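Fructose-bisphosphatase (Pyrococcus horikoshii, PDB 1VDW) probably hydrolyses phosphate esters as a magnesium-dependent homodimeric phosphatase of the inositol monophosphatase superfamily, with fructose 1,6-bisphosphate and inositol monophosphate as likely substrates. Local coordinates at the interface of chains A and B. Coordinates in Å, arbitrary orientation; residue numbers count along the deposited sequence, not the author numbering. Chains: chain A/B, hypothetical protein PH1897.

The interface of chains A and B. Residues chain A 157-158, 160; chain B 157, 160.
A:Gly157 and A:Lys158 present their shared peptide to B:Thr160, the first residue of helix 160-164 (160-163 in chain B), while B:Gly157 faces A:Thr160 with its backbone in a conformation that its own copy does not share: phi is 153° in chain B, but the glycine of chain A is extended. This homodimer interface is two-fold symmetric overall, yet the two glycines differ locally. The threonines are also unequally buried: B:Thr160 loses 34 Å² of surface to the partner, against 6 Å² for A:Thr160.

The two branches of B:Thr160 do different work. Its methyl sits over the face of the peptide, almost straight above the carbonyl carbon, with B:Thr160 CG2 3.8 Å from A:Gly157 C. B:Thr160 CG2 also lies 3.9 Å from A:Lys158 N, so the methyl covers the C–N bond. With chi1 at -63°, OG1 lies beside the backbone N of its own residue and CG2 is anti to it, which turns the hydroxyl towards the lysine. B:Thr160 OG1 meets A:Lys158 CA at 3.5 Å, with CB of the lysine slightly farther off. The lysine chain runs about perpendicular to the threonine side chain, and its bend at chi3 (-70°) brings A:Lys158 CE back to 3.9 Å from B:Thr160 OG1. The lysine methylenes thus lie against one side of the hydroxyl oxygen in van der Waals contact. An alanine at B:Thr160 removes both CG2 and OG1, which would probably leave the A:Gly157-A:Lys158 peptide face uncovered and the lysine chain freer to turn.

On the other side, A:Thr160 approaches B:Gly157 with its hydroxyl, A:Thr160 OG1 standing 3.1 Å from B:Gly157 CA. Behind it, A:Thr160 CB lies 4.0 Å from B:Gly157 CA. A:Thr160 OG1 is 3.4 Å from B:Gly157 O, too long to count as a bond. The terminal nitrogen of the lysine turns away from the threonine of chain B, A:Lys158 NZ lying 5.1 Å from B:Thr160 OG1.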
loop_
_atom_site.group_PDB
_atom_site.type_symbol
_atom_site.label_atom_id
_atom_site.label_comp_id
_atom_site.label_asym_id
_atom_site.label_seq_id
_atom_site.Cartn_x
_atom_site.Cartn_y
_atom_site.Cartn_z
ATOM N N GLY A 157 -12.868 -7.812 -13.172
ATOM C CA GLY A 157 -13.966 -8.740 -12.978
ATOM C C GLY A 157 -13.959 -9.475 -11.658
ATOM O O GLY A 157 -13.409 -8.996 -10.667
ATOM N N LYS A 158 -14.581 -10.649 -11.645
ATOM C CA LYS A 158 -14.660 -11.458 -10.439
ATOM C C LYS A 158 -13.320 -12.107 -10.129
ATOM O O LYS A 158 -12.631 -12.602 -11.021
ATOM C CB LYS A 158 -15.749 -12.526 -10.589
ATOM C CG LYS A 158 -15.888 -13.443 -9.381
ATOM C CD LYS A 158 -17.175 -14.254 -9.425
ATOM C CE LYS A 158 -18.394 -13.368 -9.198
ATOM N NZ LYS A 158 -19.656 -14.160 -9.134
ATOM N N THR A 160 -13.044 -14.190 -7.156
ATOM C CA THR A 160 -13.322 -15.176 -6.119
ATOM C C THR A 160 -12.398 -16.394 -6.161
ATOM O O THR A 160 -11.827 -16.784 -5.142
ATOM C CB THR A 160 -14.780 -15.666 -6.217
ATOM O OG1 THR A 160 -15.666 -14.541 -6.143
ATOM C CG2 THR A 160 -15.097 -16.633 -5.082
ATOM N N GLY B 157 -14.635 -12.180 -2.530
ATOM C CA GLY B 157 -15.192 -12.486 -3.835
ATOM C C GLY B 157 -16.423 -11.669 -4.179
ATOM O O GLY B 157 -16.731 -11.461 -5.351
ATOM N N THR B 160 -18.292 -7.555 -7.125
ATOM C CA THR B 160 -17.735 -7.289 -8.452
ATOM C C THR B 160 -18.372 -6.045 -9.075
ATOM O O THR B 160 -17.701 -5.270 -9.758
ATOM C CB THR B 160 -17.947 -8.487 -9.404
ATOM O OG1 THR B 160 -17.245 -9.628 -8.897
ATOM C CG2 THR B 160 -17.423 -8.163 -10.796
#